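Local coordinates for formate oxidase (Aspergillus oryzae, PDB 5ZU2), which probably oxidises formate with the help of its FAD cofactor, as a member of the GMC oxidoreductase family, at residues F9-G14 / V33-A38; D259-L264 / K537-D542. The protein carries 1 engineered substitution. One frame throughout, in Å; residues are numbered along the deposited sequence.

Interaction 1 of 2, residues F9-G14 / V33-A38. With FAD (flavin-adenine dinucleotide), chain D.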
# COMPACT_ATOMS: atom_id res chain seq x y z
N PHE A 9 -15.68 -13.95 -16.71
CA PHE A 9 -14.46 -13.41 -16.15
C PHE A 9 -14.16 -14.06 -14.82
O PHE A 9 -15.02 -14.14 -13.95
CB PHE A 9 -14.57 -11.89 -15.97
CG PHE A 9 -14.65 -11.15 -17.25
CD1 PHE A 9 -13.55 -11.11 -18.09
CD2 PHE A 9 -15.82 -10.54 -17.65
CE1 PHE A 9 -13.62 -10.44 -19.29
CE2 PHE A 9 -15.90 -9.88 -18.85
CZ PHE A 9 -14.81 -9.83 -19.68
N VAL A 10 -12.91 -14.49 -14.64
CA VAL A 10 -12.44 -15.06 -13.39
C VAL A 10 -11.38 -14.13 -12.82
O VAL A 10 -10.38 -13.85 -13.48
CB VAL A 10 -11.86 -16.47 -13.58
CG1 VAL A 10 -11.19 -16.94 -12.30
CG2 VAL A 10 -12.96 -17.45 -14.02
N ILE A 11 -11.63 -13.61 -11.62
CA ILE A 11 -10.63 -12.86 -10.86
C ILE A 11 -10.01 -13.79 -9.83
O ILE A 11 -10.71 -14.42 -9.03
CB ILE A 11 -11.23 -11.61 -10.20
CG1 ILE A 11 -11.47 -10.50 -11.23
CG2 ILE A 11 -10.30 -11.12 -9.11
CD1 ILE A 11 -12.60 -10.73 -12.20
N VAL A 12 -8.69 -13.88 -9.86
CA VAL A 12 -7.93 -14.73 -8.96
C VAL A 12 -7.37 -13.82 -7.88
O VAL A 12 -6.45 -13.03 -8.12
CB VAL A 12 -6.82 -15.48 -9.71
CG1 VAL A 12 -6.13 -16.50 -8.81
CG2 VAL A 12 -7.40 -16.12 -10.99
N GLY A 13 -7.97 -13.86 -6.68
CA GLY A 13 -7.57 -12.99 -5.60
C GLY A 13 -8.51 -11.81 -5.40
O GLY A 13 -8.45 -10.85 -6.16
N GLY A 14 -9.40 -11.88 -4.41
CA GLY A 14 -10.37 -10.84 -4.17
C GLY A 14 -9.86 -9.69 -3.32
O GLY A 14 -10.43 -9.37 -2.28
N VAL A 33 -19.27 -13.21 -13.33
CA VAL A 33 -17.97 -12.93 -12.73
C VAL A 33 -17.77 -13.88 -11.55
O VAL A 33 -18.64 -13.99 -10.67
CB VAL A 33 -17.83 -11.47 -12.27
CG1 VAL A 33 -16.41 -11.21 -11.77
CG2 VAL A 33 -18.20 -10.49 -13.41
N LEU A 34 -16.63 -14.54 -11.53
CA LEU A 34 -16.21 -15.38 -10.42
C LEU A 34 -15.03 -14.72 -9.72
O LEU A 34 -14.10 -14.24 -10.38
CB LEU A 34 -15.80 -16.77 -10.91
CG LEU A 34 -15.02 -17.59 -9.88
CD1 LEU A 34 -15.92 -18.03 -8.77
CD2 LEU A 34 -14.34 -18.76 -10.57
N ILE A 35 -15.04 -14.74 -8.39
CA ILE A 35 -13.90 -14.31 -7.58
C ILE A 35 -13.44 -15.49 -6.73
O ILE A 35 -14.23 -16.02 -5.94
CB ILE A 35 -14.25 -13.13 -6.66
CG1 ILE A 35 -14.82 -11.97 -7.47
CG2 ILE A 35 -12.99 -12.72 -5.89
CD1 ILE A 35 -15.34 -10.82 -6.58
N VAL A 36 -12.15 -15.89 -6.86
CA VAL A 36 -11.55 -16.85 -5.93
C VAL A 36 -10.63 -16.11 -4.97
O VAL A 36 -9.90 -15.19 -5.37
CB VAL A 36 -10.80 -18.00 -6.66
CG1 VAL A 36 -11.79 -18.85 -7.47
CG2 VAL A 36 -9.70 -17.50 -7.54
N GLU A 37 -10.71 -16.48 -3.69
CA GLU A 37 -10.04 -15.75 -2.61
C GLU A 37 -9.68 -16.72 -1.49
O GLU A 37 -10.52 -17.55 -1.10
CB GLU A 37 -10.94 -14.63 -2.05
CG GLU A 37 -10.54 -14.10 -0.69
CD GLU A 37 -9.13 -13.50 -0.71
OE1 GLU A 37 -8.78 -12.90 -1.75
OE2 GLU A 37 -8.38 -13.63 0.28
N ALA A 38 -8.46 -16.58 -0.94
CA ALA A 38 -7.97 -17.53 0.06
C ALA A 38 -8.61 -17.33 1.43
O ALA A 38 -8.85 -18.31 2.14
CB ALA A 38 -6.44 -17.45 0.18
PA FAD D . -4.13 -7.14 -2.07
O1A FAD D . -3.24 -7.62 -1.01
O2A FAD D . -5.09 -6.04 -1.65
O5B FAD D . -5.01 -8.34 -2.72
C5B FAD D . -4.47 -9.66 -2.94
C4B FAD D . -5.57 -10.66 -2.67
O4B FAD D . -5.22 -11.95 -3.23
C3B FAD D . -5.89 -10.90 -1.20
O3B FAD D . -7.29 -10.94 -0.96
C2B FAD D . -5.27 -12.27 -0.93
O2B FAD D . -5.89 -12.99 0.14
C1B FAD D . -5.48 -12.95 -2.28
N9A FAD D . -4.58 -14.07 -2.51
C8A FAD D . -3.21 -14.01 -2.48
N7A FAD D . -2.62 -15.15 -2.72
C5A FAD D . -3.67 -16.03 -2.90
C6A FAD D . -3.70 -17.41 -3.18
N6A FAD D . -2.60 -18.16 -3.33
N1A FAD D . -4.92 -18.00 -3.32
C2A FAD D . -6.01 -17.24 -3.18
N3A FAD D . -6.10 -15.94 -2.90
C4A FAD D . -4.88 -15.38 -2.77
N1 FAD D . -1.89 2.00 1.21
C2 FAD D . -2.27 3.31 1.29
O2 FAD D . -2.47 3.98 0.26
N3 FAD D . -2.43 3.91 2.54
C4 FAD D . -2.24 3.30 3.78
O4 FAD D . -2.40 3.94 4.82
C4X FAD D . -1.84 1.90 3.68
N5 FAD D . -1.63 1.24 4.79
C5X FAD D . -1.25 -0.09 4.69
C6 FAD D . -1.05 -0.81 5.88
C7 FAD D . -0.68 -2.15 5.84
C7M FAD D . -0.46 -2.89 7.14
C8 FAD D . -0.52 -2.79 4.60
C8M FAD D . -0.13 -4.24 4.53
C9 FAD D . -0.73 -2.08 3.42
C9A FAD D . -1.09 -0.73 3.45
N10 FAD D . -1.34 0.02 2.28
C10 FAD D . -1.70 1.34 2.35
C1' FAD D . -1.13 -0.56 0.95
C2' FAD D . -2.39 -1.00 0.24
O2' FAD D . -3.33 -1.52 1.18
C3' FAD D . -2.01 -2.09 -0.75
O3' FAD D . -0.88 -1.69 -1.53
C4' FAD D . -3.12 -2.55 -1.70
O4' FAD D . -4.27 -2.90 -0.92
C5' FAD D . -2.61 -3.68 -2.57
O5' FAD D . -3.69 -4.16 -3.39
P FAD D . -3.53 -5.42 -4.30
O1P FAD D . -4.92 -5.63 -4.91
O2P FAD D . -2.32 -5.21 -5.17
O3P FAD D . -3.25 -6.60 -3.28

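Interaction 2 of 2, residues D259-L264 / K537-D542. With FAD (flavin-adenine dinucleotide), chain D.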
# COMPACT_ATOMS: atom_id res chain seq x y z
N ASP A 259 -14.54 -17.86 -19.87
CA ASP A 259 -14.82 -17.86 -21.29
C ASP A 259 -14.31 -16.61 -21.99
O ASP A 259 -14.12 -16.65 -23.21
CB ASP A 259 -16.30 -18.07 -21.50
CG ASP A 259 -16.72 -19.42 -21.03
OD1 ASP A 259 -15.88 -20.35 -21.13
OD2 ASP A 259 -17.86 -19.54 -20.54
N ARG A 260 -14.12 -15.50 -21.27
CA ARG A 260 -13.45 -14.34 -21.85
C ARG A 260 -12.01 -14.17 -21.38
O ARG A 260 -11.08 -14.30 -22.18
CB ARG A 260 -14.26 -13.07 -21.54
CG ARG A 260 -15.70 -13.16 -22.07
CD ARG A 260 -15.76 -13.54 -23.55
NE ARG A 260 -17.15 -13.69 -23.99
CZ ARG A 260 -17.81 -12.80 -24.71
NH1 ARG A 260 -17.20 -11.68 -25.12
NH2 ARG A 260 -19.07 -13.04 -25.03
N GLU A 261 -11.79 -13.94 -20.08
CA GLU A 261 -10.45 -13.59 -19.61
C GLU A 261 -10.29 -13.92 -18.13
O GLU A 261 -11.23 -13.82 -17.34
CB GLU A 261 -10.14 -12.11 -19.82
CG GLU A 261 -10.20 -11.62 -21.23
CD GLU A 261 -9.56 -10.29 -21.39
OE1 GLU A 261 -8.63 -10.02 -20.62
OE2 GLU A 261 -9.97 -9.52 -22.28
N VAL A 262 -9.06 -14.27 -17.75
CA VAL A 262 -8.65 -14.41 -16.36
C VAL A 262 -7.87 -13.16 -15.95
O VAL A 262 -6.96 -12.71 -16.67
CB VAL A 262 -7.80 -15.68 -16.15
CG1 VAL A 262 -7.21 -15.69 -14.76
CG2 VAL A 262 -8.66 -16.96 -16.40
N ILE A 263 -8.22 -12.60 -14.80
CA ILE A 263 -7.50 -11.47 -14.25
C ILE A 263 -6.83 -11.93 -12.96
O ILE A 263 -7.51 -12.34 -12.01
CB ILE A 263 -8.43 -10.27 -14.00
CG1 ILE A 263 -9.06 -9.77 -15.31
CG2 ILE A 263 -7.66 -9.15 -13.29
CD1 ILE A 263 -10.39 -10.36 -15.64
N LEU A 264 -5.51 -11.84 -12.92
CA LEU A 264 -4.73 -12.24 -11.76
C LEU A 264 -4.51 -11.01 -10.89
O LEU A 264 -3.96 -10.01 -11.36
CB LEU A 264 -3.41 -12.87 -12.20
CG LEU A 264 -2.44 -13.27 -11.08
CD1 LEU A 264 -3.16 -14.14 -10.04
CD2 LEU A 264 -1.18 -13.96 -11.64
N LYS A 537 -5.67 -13.94 -23.03
CA LYS A 537 -6.77 -14.05 -22.09
C LYS A 537 -6.29 -14.01 -20.64
O LYS A 537 -6.95 -14.55 -19.75
CB LYS A 537 -7.59 -15.32 -22.34
CG LYS A 537 -8.30 -15.38 -23.70
CD LYS A 537 -9.32 -16.53 -23.71
CE LYS A 537 -10.12 -16.62 -25.00
NZ LYS A 537 -9.28 -17.01 -26.17
N LEU A 538 -5.15 -13.36 -20.39
CA LEU A 538 -4.62 -13.25 -19.04
C LEU A 538 -4.18 -11.82 -18.79
O LEU A 538 -3.30 -11.29 -19.48
CB LEU A 538 -3.46 -14.23 -18.81
CG LEU A 538 -2.87 -14.28 -17.39
CD1 LEU A 538 -3.96 -14.63 -16.35
CD2 LEU A 538 -1.72 -15.27 -17.32
N ARG A 539 -4.79 -11.19 -17.80
CA ARG A 539 -4.39 -9.86 -17.38
C ARG A 539 -3.98 -9.92 -15.92
O ARG A 539 -4.36 -10.84 -15.19
CB ARG A 539 -5.53 -8.86 -17.62
CG ARG A 539 -5.81 -8.63 -19.10
CD ARG A 539 -7.06 -7.81 -19.31
NE ARG A 539 -6.87 -6.71 -20.24
CZ ARG A 539 -7.50 -6.56 -21.39
NH1 ARG A 539 -8.39 -7.43 -21.82
NH2 ARG A 539 -7.22 -5.49 -22.13
N VAL A 540 -3.18 -8.94 -15.51
CA VAL A 540 -2.79 -8.74 -14.12
C VAL A 540 -3.28 -7.36 -13.68
O VAL A 540 -3.02 -6.35 -14.35
CB VAL A 540 -1.27 -8.85 -13.93
CG1 VAL A 540 -0.88 -8.48 -12.51
CG2 VAL A 540 -0.78 -10.27 -14.23
N ALA A 541 -3.99 -7.31 -12.55
CA ALA A 541 -4.48 -6.04 -12.01
C ALA A 541 -4.27 -6.05 -10.50
O ALA A 541 -5.08 -6.60 -9.76
CB ALA A 541 -5.94 -5.81 -12.39
N ASP A 542 -3.14 -5.48 -10.07
CA ASP A 542 -2.81 -5.26 -8.65
C ASP A 542 -1.51 -4.43 -8.59
O ASP A 542 -1.01 -3.94 -9.61
CB ASP A 542 -2.71 -6.58 -7.86
CG ASP A 542 -1.68 -7.56 -8.43
OD1 ASP A 542 -0.61 -7.11 -8.89
OD2 ASP A 542 -1.93 -8.80 -8.37
PA FAD D . -4.13 -7.14 -2.07
O1A FAD D . -3.24 -7.62 -1.01
O2A FAD D . -5.09 -6.04 -1.65
O5B FAD D . -5.01 -8.34 -2.72
C5B FAD D . -4.47 -9.66 -2.94
C4B FAD D . -5.57 -10.66 -2.67
O4B FAD D . -5.22 -11.95 -3.23
C3B FAD D . -5.89 -10.90 -1.20
O3B FAD D . -7.29 -10.94 -0.96
C2B FAD D . -5.27 -12.27 -0.93
O2B FAD D . -5.89 -12.99 0.14
C1B FAD D . -5.48 -12.95 -2.28
N9A FAD D . -4.58 -14.07 -2.51
C8A FAD D . -3.21 -14.01 -2.48
N7A FAD D . -2.62 -15.15 -2.72
C5A FAD D . -3.67 -16.03 -2.90
C6A FAD D . -3.70 -17.41 -3.18
N6A FAD D . -2.60 -18.16 -3.33
N1A FAD D . -4.92 -18.00 -3.32
C2A FAD D . -6.01 -17.24 -3.18
N3A FAD D . -6.10 -15.94 -2.90
C4A FAD D . -4.88 -15.38 -2.77
N1 FAD D . -1.89 2.00 1.21
C2 FAD D . -2.27 3.31 1.29
O2 FAD D . -2.47 3.98 0.26
N3 FAD D . -2.43 3.91 2.54
C4 FAD D . -2.24 3.30 3.78
O4 FAD D . -2.40 3.94 4.82
C4X FAD D . -1.84 1.90 3.68
N5 FAD D . -1.63 1.24 4.79
C5X FAD D . -1.25 -0.09 4.69
C6 FAD D . -1.05 -0.81 5.88
C7 FAD D . -0.68 -2.15 5.84
C7M FAD D . -0.46 -2.89 7.14
C8 FAD D . -0.52 -2.79 4.60
C8M FAD D . -0.13 -4.24 4.53
C9 FAD D . -0.73 -2.08 3.42
C9A FAD D . -1.09 -0.73 3.45
N10 FAD D . -1.34 0.02 2.28
C10 FAD D . -1.70 1.34 2.35
C1' FAD D . -1.13 -0.56 0.95
C2' FAD D . -2.39 -1.00 0.24
O2' FAD D . -3.33 -1.52 1.18
C3' FAD D . -2.01 -2.09 -0.75
O3' FAD D . -0.88 -1.69 -1.53
C4' FAD D . -3.12 -2.55 -1.70
O4' FAD D . -4.27 -2.90 -0.92
C5' FAD D . -2.61 -3.68 -2.57
O5' FAD D . -3.69 -4.16 -3.39
P FAD D . -3.53 -5.42 -4.30
O1P FAD D . -4.92 -5.63 -4.91
O2P FAD D . -2.32 -5.21 -5.17
O3P FAD D . -3.25 -6.60 -3.28
O HOH W 1 -6.13 -10.65 -22.99

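Interaction 1 of 2, residues F9-G14 / V33-A38
The first beta-alpha-beta unit of a Rossmann-type FAD domain is joined here, where the parallel strands 9-12 and 33-36 meet and G13, G14 and E37 at their C-terminal ends receive the adenosine half of the cofactor. The strands run at 16° to one another, F9 pairing with V33 and V12 with V36. The backbone ladder alternates regularly: F9 O takes L34 N, L34 O takes I11 N, I11 O takes V36 N, and V36 O takes G13 N at 2.7 Å. V10 and L34 lie side by side on one face, where L34 CD2 rests against V10 CG2 at 3.9 Å; V12 and V36 repeat this a step further on. On the other face I11 CD1 reaches back over V33 CG1, and I35 CG2 sits against G14 CA at 3.7 Å. The CG of E37 is anti to the backbone N (chi1 162°) and the chain bends at chi2, bringing the carboxylate back toward the glycine turn. E37 OE1 has two partners: G14 N at 2.9 Å, met nearly along the C-O axis although the N-H itself is bent, and the ribose hydroxyl O3B of FAD at 2.6 Å. E37 OE2 accepts from FAD O2B, also at 2.6 Å, and from G39 N, so both oxygens are held twice, which should restrict the carboxylate's rotation. G13 CA passes 3.5 Å from FAD O4B. An acid at the end of the second strand, holding both ribose hydroxyls beside a glycine-rich turn, is characteristic of Rossmann-type domains that bind FAD or NAD.

Interaction 2 of 2, residues D259-L264 / K537-D542
R539 reaches back along the sheet face to E261, at the start of the neighbouring strand 261-264, and its side chain can be followed outward from the sheet. R539 CB lies near I263 CG1, at 4.3 Å. R539 CG is anti to the carbonyl carbon (chi1 -68°) and comes within 3.5 Å of E261 OE1; CD approaches the same oxygen more closely. The chain then bends at chi3, and NE turns to K529 O. At the tip, R539 NH1 gives E261 OE1 a fairly straight hydrogen bond of 2.9 Å, using that oxygen's syn lone pair, and the salt bridge's shorter approach is from R539 NH1 to E261 OE2, 2.7 Å. NH2 is hydrogen-bonded too, outside the two segments. The two flat groups are only 13° from coplanar, so one nitrogen faces the forked end of the carboxylate at the guanidinium edge. Four backbone bonds join the parallel strands, from V262 N to K537 O through to A541 N and L264 O. K537 CD lies against R260 O at 3.2 Å. At the far end D542 CB lies 3.0 Å from FAD O2P, and its OD2 is held by T271 and G267. E261 OE2 also bonds H573. Buried and shared in this way, the E261-R539 pair probably balances its charges within the protein, with both residues likely ionised.

In the fold
Interactions 1 and 2 sit about 10 Å apart, centre to centre, in one five-stranded parallel sheet ordered 221-224, 33-36, 9-12, 261-264, 538-540. Strands 9-12 and 261-264 are neighbours, so V10 and V12 bond I263 through the backbone and the two contacts form a continuous run. F9 packs over R260 and E261 at the seam. Along the chain interaction 1 closes first, around helix 16-25; interaction 2 then brings in an edge strand from some 270 residues later, so early and late parts of the chain build this beta-sheet together. Both contacts reach FAD at the strands' C-terminal ends, interaction 1 at the adenosine ribose and interaction 2 beside the pyrophosphate.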